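Local atomic coordinates of coenzyme F420-dependent N(5),N(10)-methenyltetrahydromethanopterin reductase-related protein (Desulfurobacterium thermolithotrophum DSM 11699, PDB entry 6HUZ), a protein that binds the iron-guanylylpyridinol cofactor of [Fe]-hydrogenase and, as a bacterial paralog of that enzyme, uses tetrahydrofolate derivatives as substrates. Residues Tyr6-Leu11 / Val46-Pro51; Ile86-Phe91 / Cys114-Met119. One frame throughout, in Å; residues are numbered along the deposited sequence.

Contact 1: Tyr6-Leu11 / Val46-Pro51. With FE9 (iron-guanylyl pyridinol cofactor), chain B.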
ATOM      1  N   TYR A   6     -23.235  -4.491  23.587  1.00 40.69           N
ATOM      2  CA  TYR A   6     -22.318  -4.553  24.717  1.00 40.93           C
ATOM      3  C   TYR A   6     -21.449  -3.322  24.669  1.00 43.90           C
ATOM      4  O   TYR A   6     -20.692  -3.194  23.736  1.00 42.32           O
ATOM      5  CB  TYR A   6     -21.477  -5.831  24.622  1.00 41.42           C
ATOM      6  CG  TYR A   6     -22.251  -7.049  25.082  1.00 41.55           C
ATOM      7  CD1 TYR A   6     -22.319  -7.386  26.425  1.00 43.12           C
ATOM      8  CD2 TYR A   6     -22.930  -7.851  24.175  1.00 43.20           C
ATOM      9  CE1 TYR A   6     -23.074  -8.473  26.861  1.00 43.12           C
ATOM     10  CE2 TYR A   6     -23.685  -8.947  24.600  1.00 42.08           C
ATOM     11  CZ  TYR A   6     -23.721  -9.276  25.941  1.00 44.11           C
ATOM     12  OH  TYR A   6     -24.465 -10.358  26.366  1.00 44.86           O
ATOM     13  N   GLY A   7     -21.581  -2.422  25.644  1.00 41.30           N
ATOM     14  CA  GLY A   7     -20.798  -1.190  25.698  1.00 39.90           C
ATOM     15  C   GLY A   7     -21.616   0.059  25.432  1.00 42.74           C
ATOM     16  O   GLY A   7     -22.270   0.162  24.406  1.00 42.18           O
ATOM     17  N   PHE A   8     -21.607   1.022  26.362  1.00 43.90           N
ATOM     18  CA  PHE A   8     -22.396   2.250  26.178  1.00 42.11           C
ATOM     19  C   PHE A   8     -21.761   3.194  25.156  1.00 39.90           C
ATOM     20  O   PHE A   8     -22.477   3.830  24.379  1.00 37.67           O
ATOM     21  CB  PHE A   8     -22.535   3.001  27.521  1.00 41.09           C
ATOM     22  CG  PHE A   8     -23.581   4.097  27.523  1.00 41.40           C
ATOM     23  CD1 PHE A   8     -24.912   3.813  27.815  1.00 42.92           C
ATOM     24  CD2 PHE A   8     -23.236   5.408  27.227  1.00 39.29           C
ATOM     25  CE1 PHE A   8     -25.875   4.825  27.842  1.00 45.05           C
ATOM     26  CE2 PHE A   8     -24.201   6.415  27.236  1.00 43.21           C
ATOM     27  CZ  PHE A   8     -25.516   6.119  27.554  1.00 44.49           C
ATOM     28  N   GLY A   9     -20.442   3.300  25.225  1.00 36.38           N
ATOM     29  CA  GLY A   9     -19.612   4.176  24.405  1.00 34.37           C
ATOM     30  C   GLY A   9     -19.014   5.158  25.399  1.00 38.51           C
ATOM     31  O   GLY A   9     -19.679   5.487  26.380  1.00 40.62           O
ATOM     32  N   SER A  10     -17.766   5.616  25.209  1.00 34.78           N
ATOM     33  CA  SER A  10     -17.160   6.532  26.169  1.00 36.97           C
ATOM     34  C   SER A  10     -17.679   7.972  26.124  1.00 41.66           C
ATOM     35  O   SER A  10     -17.328   8.732  25.231  1.00 39.92           O
ATOM     36  CB  SER A  10     -15.650   6.536  26.049  1.00 34.91           C
ATOM     37  OG  SER A  10     -15.073   7.662  26.702  1.00 37.09           O
ATOM     38  N   LEU A  11     -18.461   8.365  27.110  1.00 41.43           N
ATOM     39  CA  LEU A  11     -18.992   9.729  27.174  1.00 42.09           C
ATOM     40  C   LEU A  11     -17.862  10.795  27.133  1.00 45.62           C
ATOM     41  O   LEU A  11     -17.946  11.769  26.378  1.00 49.31           O
ATOM     42  CB  LEU A  11     -19.814   9.909  28.444  1.00 43.31           C
ATOM     43  CG  LEU A  11     -21.168   9.195  28.456  1.00 43.17           C
ATOM     44  CD1 LEU A  11     -21.688   9.047  29.885  1.00 43.30           C
ATOM     45  CD2 LEU A  11     -22.195   9.955  27.638  1.00 46.98           C
ATOM     46  N   VAL A  46     -34.382  -4.463  22.606  1.00 52.05           N
ATOM     47  CA  VAL A  46     -32.997  -4.128  22.862  1.00 47.50           C
ATOM     48  C   VAL A  46     -32.548  -4.032  24.316  1.00 49.99           C
ATOM     49  O   VAL A  46     -33.203  -3.422  25.169  1.00 48.56           O
ATOM     50  CB  VAL A  46     -32.732  -2.792  22.143  1.00 49.61           C
ATOM     51  CG1 VAL A  46     -31.256  -2.416  22.207  1.00 45.85           C
ATOM     52  CG2 VAL A  46     -33.195  -2.852  20.690  1.00 48.62           C
ATOM     53  N   THR A  47     -31.391  -4.630  24.569  1.00 46.30           N
ATOM     54  CA  THR A  47     -30.724  -4.623  25.861  1.00 47.40           C
ATOM     55  C   THR A  47     -29.333  -4.042  25.649  1.00 47.98           C
ATOM     56  O   THR A  47     -28.666  -4.370  24.655  1.00 46.10           O
ATOM     57  CB  THR A  47     -30.560  -6.037  26.406  1.00 50.69           C
ATOM     58  OG1 THR A  47     -31.845  -6.636  26.533  1.00 50.51           O
ATOM     59  CG2 THR A  47     -29.879  -6.057  27.765  1.00 46.51           C
ATOM     60  N   LEU A  48     -28.889  -3.189  26.579  1.00 45.93           N
ATOM     61  CA  LEU A  48     -27.554  -2.617  26.522  1.00 45.66           C
ATOM     62  C   LEU A  48     -26.907  -2.979  27.842  1.00 46.18           C
ATOM     63  O   LEU A  48     -27.403  -2.624  28.919  1.00 46.45           O
ATOM     64  CB  LEU A  48     -27.513  -1.107  26.289  1.00 46.86           C
ATOM     65  CG  LEU A  48     -26.083  -0.586  26.055  1.00 52.51           C
ATOM     66  CD1 LEU A  48     -26.008   0.341  24.863  1.00 49.65           C
ATOM     67  CD2 LEU A  48     -25.521   0.064  27.321  1.00 55.45           C
ATOM     68  N   SER A  49     -25.841  -3.741  27.760  1.00 41.74           N
ATOM     69  CA  SER A  49     -25.112  -4.185  28.921  1.00 43.21           C
ATOM     70  C   SER A  49     -23.800  -3.430  28.995  1.00 45.99           C
ATOM     71  O   SER A  49     -23.070  -3.347  28.005  1.00 45.20           O
ATOM     72  CB  SER A  49     -24.852  -5.684  28.849  1.00 47.70           C
ATOM     73  OG  SER A  49     -24.310  -6.170  30.065  1.00 53.01           O
ATOM     74  N   ASP A  50     -23.503  -2.865  30.163  1.00 43.60           N
ATOM     75  CA  ASP A  50     -22.252  -2.132  30.375  1.00 44.42           C
ATOM     76  C   ASP A  50     -22.010  -2.100  31.870  1.00 47.44           C
ATOM     77  O   ASP A  50     -22.905  -1.763  32.616  1.00 48.68           O
ATOM     78  CB  ASP A  50     -22.305  -0.711  29.804  1.00 45.73           C
ATOM     79  CG  ASP A  50     -20.980   0.026  29.882  1.00 53.24           C
ATOM     80  OD1 ASP A  50     -20.418   0.127  30.988  1.00 56.48           O
ATOM     81  OD2 ASP A  50     -20.511   0.508  28.839  1.00 49.19           O
ATOM     82  N   PRO A  51     -20.809  -2.437  32.339  1.00 48.78           N
ATOM     83  CA  PRO A  51     -20.562  -2.424  33.787  1.00 52.88           C
ATOM     84  C   PRO A  51     -20.627  -1.058  34.452  1.00 55.92           C
ATOM     85  O   PRO A  51     -20.793  -0.994  35.659  1.00 56.71           O
ATOM     86  CB  PRO A  51     -19.135  -2.996  33.902  1.00 52.99           C
ATOM     87  CG  PRO A  51     -18.503  -2.698  32.629  1.00 55.67           C
ATOM     88  CD  PRO A  51     -19.598  -2.832  31.592  1.00 50.99           C
TER
HETATM   89  O2  FE9 B 401     -14.165   5.122  18.656  1.00 34.73           O
HETATM   90 FE   FE9 B 401     -15.585   3.221  16.473  1.00 38.83          FE
HETATM   91  C1F FE9 B 401     -16.982   4.368  16.770  1.00 43.65           C
HETATM   92  O1F FE9 B 401     -17.850   5.073  16.952  1.00 45.55           O
HETATM   93  C2F FE9 B 401     -16.004   3.242  14.685  1.00 42.29           C
HETATM   94  O2F FE9 B 401     -16.294   3.238  13.593  1.00 38.49           O
HETATM   95  C8  FE9 B 401     -16.583   1.628  16.784  1.00 36.75           C
HETATM   96  O18 FE9 B 401     -17.283   1.112  15.932  1.00 41.07           O
HETATM   97  C7  FE9 B 401     -16.475   0.979  18.155  1.00 36.62           C
HETATM   98  C6  FE9 B 401     -15.751   1.971  19.020  1.00 33.09           C
HETATM   99  N1  FE9 B 401     -15.255   3.129  18.398  1.00 36.67           N
HETATM  100  C5  FE9 B 401     -15.602   1.728  20.464  1.00 35.77           C
HETATM  101  C5M FE9 B 401     -16.118   0.450  21.060  1.00 28.74           C
HETATM  102  C4  FE9 B 401     -14.898   2.738  21.271  1.00 39.15           C
HETATM  103  C3  FE9 B 401     -14.368   3.960  20.605  1.00 37.50           C
HETATM  104  C3M FE9 B 401     -13.655   5.046  21.369  1.00 29.52           C
HETATM  105  C2  FE9 B 401     -14.589   4.122  19.119  1.00 32.60           C
HETATM  106  O3P FE9 B 401     -14.702   2.450  22.587  1.00 43.88           O
HETATM  107  P1  FE9 B 401     -15.580   3.085  23.784  1.00 36.62           P
HETATM  108  O1P FE9 B 401     -16.233   4.297  23.317  1.00 26.09           O
HETATM  109  O2P FE9 B 401     -14.538   3.527  24.940  1.00 34.30           O
HETATM  110  O5' FE9 B 401     -16.614   1.952  24.218  1.00 35.40           O
HETATM  111  C5' FE9 B 401     -16.219   0.784  24.921  1.00 33.42           C
HETATM  112  C4' FE9 B 401     -17.316   0.512  25.944  1.00 29.23           C
HETATM  113  O4' FE9 B 401     -17.082  -0.744  26.570  1.00 33.96           O
HETATM  114  C1' FE9 B 401     -17.534  -0.649  27.914  1.00 30.10           C
HETATM  115  C2' FE9 B 401     -17.104   0.740  28.335  1.00 41.09           C
HETATM  116  O2' FE9 B 401     -17.802   1.249  29.480  1.00 48.18           O
HETATM  117  C3' FE9 B 401     -17.359   1.547  27.067  1.00 33.67           C
HETATM  118  O3' FE9 B 401     -18.635   2.190  27.067  1.00 35.22           O
HETATM  119  N9A FE9 B 401     -16.994  -1.774  28.701  1.00 33.44           N
HETATM  120  C4A FE9 B 401     -17.649  -2.905  28.818  1.00 37.87           C
HETATM  121  N3A FE9 B 401     -18.869  -3.312  28.398  1.00 39.37           N
HETATM  122  C2A FE9 B 401     -19.297  -4.545  28.741  1.00 37.18           C
HETATM  123  N2A FE9 B 401     -20.504  -4.927  28.266  1.00 37.80           N
HETATM  124  N1A FE9 B 401     -18.585  -5.400  29.501  1.00 38.06           N
HETATM  125  C6A FE9 B 401     -17.388  -5.075  30.020  1.00 35.53           C
HETATM  126  O6A FE9 B 401     -16.736  -5.881  30.704  1.00 37.70           O
HETATM  127  C5A FE9 B 401     -16.827  -3.767  29.676  1.00 37.77           C
HETATM  128  N7A FE9 B 401     -15.704  -3.088  29.952  1.00 37.73           N
HETATM  129  C8A FE9 B 401     -15.818  -1.876  29.350  1.00 31.54           C
HETATM  130  O   HOH W   1     -13.754   4.489  16.169  1.00 38.05           O
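The Y6 ring meets S49 obliquely, CE1 lying 3.9 Å from S49 CB, while the cofactor's guanine amino nitrogen N2A sits at the ring's edge, near its plane. P51 lies over a guanine face, CD 3.3 Å from N3A. The F8 ring also presents an edge: CD1 touches L48 CD2 at 3.8 Å, and the two side chains cross at about a right angle. Y6 and S49 form a parallel bridge, continued by G7 N donating to S49 O (2.9 Å); the same oxygen takes a weak bond from N2A. Beyond Y6 the chain enters the glycine-rich turn of a Rossmann-like fold. A side chain at G7 would be jammed against Y6 O and crowded by C4' of the cofactor ribose. D50, just past the second strand, supplies the acidic grip on that ribose. With CG anti to its backbone N (chi1 -174°), OD2 accepts from F8 N at 2.8 Å through its anti lone pair and also binds cofactor O2' (2.9 Å) and O3' (3.1 Å). OD1 is held by N52 N. An alanine here removes the carboxylate, and the turn and ribose would probably be held less firmly, F8 N and O2' losing this acceptor while O3' keeps G9 N. G9 N adds a bond to O3', and S10 N one to phosphate oxygen O1P (2.8 Å), just before helix 11-17. Y6 OH bonds to the backbone O of D75 and S49 OG to its OD1, and helix 75-79 packs on these two side chains; L48 rests on A36 of helix 32-41 and on L71 of the adjoining strand 70-72.

Contact 2: Ile86-Phe91 / Cys114-Met119. With FE9 (iron-guanylyl pyridinol cofactor), chain B.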
ATOM      1  N   ILE A  86     -23.784  -7.449  19.823  1.00 37.55           N
ATOM      2  CA  ILE A  86     -22.888  -6.488  19.202  1.00 36.39           C
ATOM      3  C   ILE A  86     -21.854  -6.017  20.213  1.00 36.87           C
ATOM      4  O   ILE A  86     -22.224  -5.480  21.256  1.00 36.30           O
ATOM      5  CB  ILE A  86     -23.631  -5.297  18.568  1.00 38.74           C
ATOM      6  CG1 ILE A  86     -24.580  -5.798  17.454  1.00 37.21           C
ATOM      7  CG2 ILE A  86     -22.571  -4.322  17.967  1.00 35.07           C
ATOM      8  CD1 ILE A  86     -25.641  -4.835  17.047  1.00 36.33           C
ATOM      9  N   LEU A  87     -20.560  -6.192  19.889  1.00 32.37           N
ATOM     10  CA  LEU A  87     -19.497  -5.803  20.800  1.00 32.94           C
ATOM     11  C   LEU A  87     -18.946  -4.406  20.558  1.00 35.87           C
ATOM     12  O   LEU A  87     -18.002  -4.253  19.778  1.00 35.82           O
ATOM     13  CB  LEU A  87     -18.380  -6.855  20.750  1.00 31.93           C
ATOM     14  CG  LEU A  87     -18.816  -8.282  21.108  1.00 35.52           C
ATOM     15  CD1 LEU A  87     -17.693  -9.263  20.886  1.00 34.50           C
ATOM     16  CD2 LEU A  87     -19.290  -8.377  22.573  1.00 35.89           C
ATOM     17  N   PHE A  88     -19.533  -3.387  21.234  1.00 32.67           N
ATOM     18  CA  PHE A  88     -19.075  -1.983  21.159  1.00 32.14           C
ATOM     19  C   PHE A  88     -18.147  -1.913  22.401  1.00 35.54           C
ATOM     20  O   PHE A  88     -18.381  -1.141  23.318  1.00 37.41           O
ATOM     21  CB  PHE A  88     -20.286  -1.012  21.293  1.00 33.92           C
ATOM     22  CG  PHE A  88     -19.983   0.362  20.749  1.00 35.36           C
ATOM     23  CD1 PHE A  88     -19.414   1.338  21.561  1.00 38.22           C
ATOM     24  CD2 PHE A  88     -20.219   0.666  19.409  1.00 34.29           C
ATOM     25  CE1 PHE A  88     -19.058   2.580  21.037  1.00 39.50           C
ATOM     26  CE2 PHE A  88     -19.875   1.919  18.890  1.00 37.81           C
ATOM     27  CZ  PHE A  88     -19.274   2.857  19.700  1.00 37.67           C
ATOM     28  N   THR A  89     -17.130  -2.782  22.432  1.00 34.12           N
ATOM     29  CA  THR A  89     -16.241  -2.950  23.583  1.00 35.50           C
ATOM     30  C   THR A  89     -14.869  -2.269  23.422  1.00 41.02           C
ATOM     31  O   THR A  89     -14.475  -1.893  22.328  1.00 34.65           O
ATOM     32  CB  THR A  89     -16.179  -4.454  23.844  1.00 39.87           C
ATOM     33  OG1 THR A  89     -15.868  -5.116  22.625  1.00 42.81           O
ATOM     34  CG2 THR A  89     -17.529  -5.002  24.324  1.00 37.78           C
ATOM     35  N   PRO A  90     -14.129  -2.089  24.525  1.00 37.23           N
ATOM     36  CA  PRO A  90     -12.844  -1.369  24.429  1.00 36.57           C
ATOM     37  C   PRO A  90     -11.764  -1.818  23.441  1.00 39.33           C
ATOM     38  O   PRO A  90     -11.616  -2.984  23.108  1.00 36.33           O
ATOM     39  CB  PRO A  90     -12.277  -1.461  25.853  1.00 38.80           C
ATOM     40  CG  PRO A  90     -13.445  -1.641  26.731  1.00 40.36           C
ATOM     41  CD  PRO A  90     -14.442  -2.455  25.915  1.00 36.50           C
ATOM     42  N   PHE A  91     -10.951  -0.847  23.023  1.00 39.56           N
ATOM     43  CA  PHE A  91      -9.789  -1.118  22.162  1.00 38.85           C
ATOM     44  C   PHE A  91      -8.825  -1.914  23.076  1.00 46.71           C
ATOM     45  O   PHE A  91      -8.120  -2.816  22.612  1.00 45.58           O
ATOM     46  CB  PHE A  91      -9.096   0.179  21.741  1.00 39.40           C
ATOM     47  CG  PHE A  91      -9.652   0.810  20.490  1.00 37.24           C
ATOM     48  CD1 PHE A  91      -9.439   0.229  19.252  1.00 33.78           C
ATOM     49  CD2 PHE A  91     -10.384   1.989  20.553  1.00 36.71           C
ATOM     50  CE1 PHE A  91      -9.912   0.837  18.088  1.00 32.98           C
ATOM     51  CE2 PHE A  91     -10.875   2.582  19.391  1.00 38.14           C
ATOM     52  CZ  PHE A  91     -10.649   1.995  18.171  1.00 34.59           C
ATOM     53  N   CYS A 114     -21.163  -9.995  16.774  1.00 33.95           N
ATOM     54  CA  CYS A 114     -20.647  -8.976  15.869  1.00 35.41           C
ATOM     55  C   CYS A 114     -19.632  -8.113  16.532  1.00 39.78           C
ATOM     56  O   CYS A 114     -19.878  -7.650  17.642  1.00 39.39           O
ATOM     57  CB  CYS A 114     -21.774  -8.103  15.328  1.00 37.09           C
ATOM     58  SG  CYS A 114     -23.048  -9.002  14.433  1.00 41.99           S
ATOM     59  N   THR A 115     -18.503  -7.833  15.837  1.00 34.17           N
ATOM     60  CA  THR A 115     -17.530  -6.920  16.416  1.00 33.14           C
ATOM     61  C   THR A 115     -17.783  -5.579  15.759  1.00 35.49           C
ATOM     62  O   THR A 115     -18.554  -5.492  14.791  1.00 34.89           O
ATOM     63  CB  THR A 115     -16.110  -7.415  16.252  1.00 35.64           C
ATOM     64  OG1 THR A 115     -15.825  -7.658  14.867  1.00 33.23           O
ATOM     65  CG2 THR A 115     -15.836  -8.651  17.131  1.00 33.76           C
ATOM     66  N   THR A 116     -17.168  -4.535  16.294  1.00 31.45           N
ATOM     67  CA  THR A 116     -17.267  -3.178  15.750  1.00 32.03           C
ATOM     68  C   THR A 116     -15.798  -2.767  15.359  1.00 34.95           C
ATOM     69  O   THR A 116     -14.972  -3.644  15.152  1.00 32.96           O
ATOM     70  CB  THR A 116     -17.965  -2.251  16.747  1.00 32.22           C
ATOM     71  OG1 THR A 116     -17.174  -2.164  17.936  1.00 33.14           O
ATOM     72  CG2 THR A 116     -19.376  -2.719  17.066  1.00 31.03           C
ATOM     73  N   CYS A 117     -15.474  -1.480  15.289  1.00 33.82           N
ATOM     74  CA  CYS A 117     -14.131  -1.026  14.909  1.00 33.63           C
ATOM     75  C   CYS A 117     -13.014  -1.465  15.846  1.00 37.27           C
ATOM     76  O   CYS A 117     -11.871  -1.388  15.442  1.00 37.11           O
ATOM     77  CB  CYS A 117     -14.110   0.494  14.764  1.00 35.54           C
ATOM     78  SG  CYS A 117     -13.926   1.375  16.351  1.00 41.43           S
ATOM     79  N   THR A 118     -13.307  -1.860  17.093  1.00 33.52           N
ATOM     80  CA  THR A 118     -12.248  -2.235  18.036  1.00 32.20           C
ATOM     81  C   THR A 118     -11.726  -3.674  17.984  1.00 37.80           C
ATOM     82  O   THR A 118     -10.841  -4.011  18.779  1.00 36.69           O
ATOM     83  CB  THR A 118     -12.760  -1.963  19.467  1.00 35.19           C
ATOM     84  OG1 THR A 118     -13.977  -2.699  19.658  1.00 41.34           O
ATOM     85  CG2 THR A 118     -12.998  -0.466  19.716  1.00 32.73           C
ATOM     86  N   MET A 119     -12.254  -4.533  17.117  1.00 36.29           N
ATOM     87  CA  MET A 119     -11.774  -5.912  17.081  1.00 34.23           C
ATOM     88  C   MET A 119     -12.054  -6.542  15.752  1.00 38.54           C
ATOM     89  O   MET A 119     -13.198  -6.490  15.310  1.00 40.86           O
ATOM     90  CB  MET A 119     -12.489  -6.725  18.182  1.00 38.86           C
ATOM     91  CG  MET A 119     -12.160  -8.217  18.180  1.00 43.91           C
ATOM     92  SD  MET A 119     -10.377  -8.527  18.143  1.00 48.77           S
ATOM     93  CE  MET A 119      -9.982  -8.187  19.843  1.00 46.56           C
TER
HETATM   94  O2  FE9 B 401     -14.165   5.122  18.656  1.00 34.73           O
HETATM   95 FE   FE9 B 401     -15.585   3.221  16.473  1.00 38.83          FE
HETATM   96  C1F FE9 B 401     -16.982   4.368  16.770  1.00 43.65           C
HETATM   97  O1F FE9 B 401     -17.850   5.073  16.952  1.00 45.55           O
HETATM   98  C2F FE9 B 401     -16.004   3.242  14.685  1.00 42.29           C
HETATM   99  O2F FE9 B 401     -16.294   3.238  13.593  1.00 38.49           O
HETATM  100  C8  FE9 B 401     -16.583   1.628  16.784  1.00 36.75           C
HETATM  101  O18 FE9 B 401     -17.283   1.112  15.932  1.00 41.07           O
HETATM  102  C7  FE9 B 401     -16.475   0.979  18.155  1.00 36.62           C
HETATM  103  C6  FE9 B 401     -15.751   1.971  19.020  1.00 33.09           C
HETATM  104  N1  FE9 B 401     -15.255   3.129  18.398  1.00 36.67           N
HETATM  105  C5  FE9 B 401     -15.602   1.728  20.464  1.00 35.77           C
HETATM  106  C5M FE9 B 401     -16.118   0.450  21.060  1.00 28.74           C
HETATM  107  C4  FE9 B 401     -14.898   2.738  21.271  1.00 39.15           C
HETATM  108  C3  FE9 B 401     -14.368   3.960  20.605  1.00 37.50           C
HETATM  109  C3M FE9 B 401     -13.655   5.046  21.369  1.00 29.52           C
HETATM  110  C2  FE9 B 401     -14.589   4.122  19.119  1.00 32.60           C
HETATM  111  O3P FE9 B 401     -14.702   2.450  22.587  1.00 43.88           O
HETATM  112  P1  FE9 B 401     -15.580   3.085  23.784  1.00 36.62           P
HETATM  113  O1P FE9 B 401     -16.233   4.297  23.317  1.00 26.09           O
HETATM  114  O2P FE9 B 401     -14.538   3.527  24.940  1.00 34.30           O
HETATM  115  O5' FE9 B 401     -16.614   1.952  24.218  1.00 35.40           O
HETATM  116  C5' FE9 B 401     -16.219   0.784  24.921  1.00 33.42           C
HETATM  117  C4' FE9 B 401     -17.316   0.512  25.944  1.00 29.23           C
HETATM  118  O4' FE9 B 401     -17.082  -0.744  26.570  1.00 33.96           O
HETATM  119  C1' FE9 B 401     -17.534  -0.649  27.914  1.00 30.10           C
HETATM  120  C2' FE9 B 401     -17.104   0.740  28.335  1.00 41.09           C
HETATM  121  O2' FE9 B 401     -17.802   1.249  29.480  1.00 48.18           O
HETATM  122  C3' FE9 B 401     -17.359   1.547  27.067  1.00 33.67           C
HETATM  123  O3' FE9 B 401     -18.635   2.190  27.067  1.00 35.22           O
HETATM  124  N9A FE9 B 401     -16.994  -1.774  28.701  1.00 33.44           N
HETATM  125  C4A FE9 B 401     -17.649  -2.905  28.818  1.00 37.87           C
HETATM  126  N3A FE9 B 401     -18.869  -3.312  28.398  1.00 39.37           N
HETATM  127  C2A FE9 B 401     -19.297  -4.545  28.741  1.00 37.18           C
HETATM  128  N2A FE9 B 401     -20.504  -4.927  28.266  1.00 37.80           N
HETATM  129  N1A FE9 B 401     -18.585  -5.400  29.501  1.00 38.06           N
HETATM  130  C6A FE9 B 401     -17.388  -5.075  30.020  1.00 35.53           C
HETATM  131  O6A FE9 B 401     -16.736  -5.881  30.704  1.00 37.70           O
HETATM  132  C5A FE9 B 401     -16.827  -3.767  29.676  1.00 37.77           C
HETATM  133  N7A FE9 B 401     -15.704  -3.088  29.952  1.00 37.73           N
HETATM  134  C8A FE9 B 401     -15.818  -1.876  29.350  1.00 31.54           C
HETATM  135  O   HOH W   2     -15.552  -4.970  18.654  1.00 31.52           O
HETATM  136  O   HOH W   3     -11.251  -4.865  21.277  1.00 37.13           O
HETATM  137  O   HOH W   4      -8.259  -4.084  19.753  1.00 54.13           O
HETATM  138  O   HOH W   1     -13.754   4.489  16.169  1.00 38.05           O
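I86 and C114 pair in parallel with CA atoms 4.7 Å apart, and L87 N donates to C114 O (2.8 Å), joining the two strands of a beta-alpha-beta unit in the Rossmann-like domain. Past the strand ends the two segments stay linked by threonine hydroxyls. T116 OG1 donates to L87 O (2.9 Å) from 23° off the carbonyl plane, and its CG2 packs on I86 CG2. T118 OG1 donates to T89 O at 2.8 Å. One water bridges L87 O, T116 N and T118 OG1. T118 also sets its methyl CG2 squarely over the centre of the F91 ring, 3.4 Å above it, in a CH-pi contact; with OG1 between the backbone N and carbonyl carbon (chi1 57°), the hydroxyl faces T89 O and the methyl faces the ring. F88 turns a face to the cofactor's pyridinol, where methyl C5M lies 3.4 Å above the plane, toward the rim. F91 additionally touches methenyltetrahydrofolate and M234 of the second subunit. Within the type I turn T116-M119, C117 N bonds cofactor O18, and C117 SG lies 3.8 Å from F91 CZ, oblique to that ring. C117 SG ligates the cofactor's iron, atom FE, at 2.5 Å.

In the fold
From the N terminus, strand 2-6 runs into the glycine-rich turn, and contact 1 closes a mostly helical loop of 34 residues when the chain returns along strand 45-49. Contact 2 opens later and closes a shorter loop, containing helix 95-103, between strands 84-87 and 112-115. The two are in series, neither nested nor crossed. They are neighbours in one parallel sheet, in the order 45-49, 2-6, 84-87, 112-115: Y6 N probably bonds to I86 O, and Y6 O to F88 N. The cofactor spans both: contact 1 grips mainly the ribose and phosphate, contact 2 the pyridinol and iron, and P51 and P90 lie on opposite sides of the guanine plane.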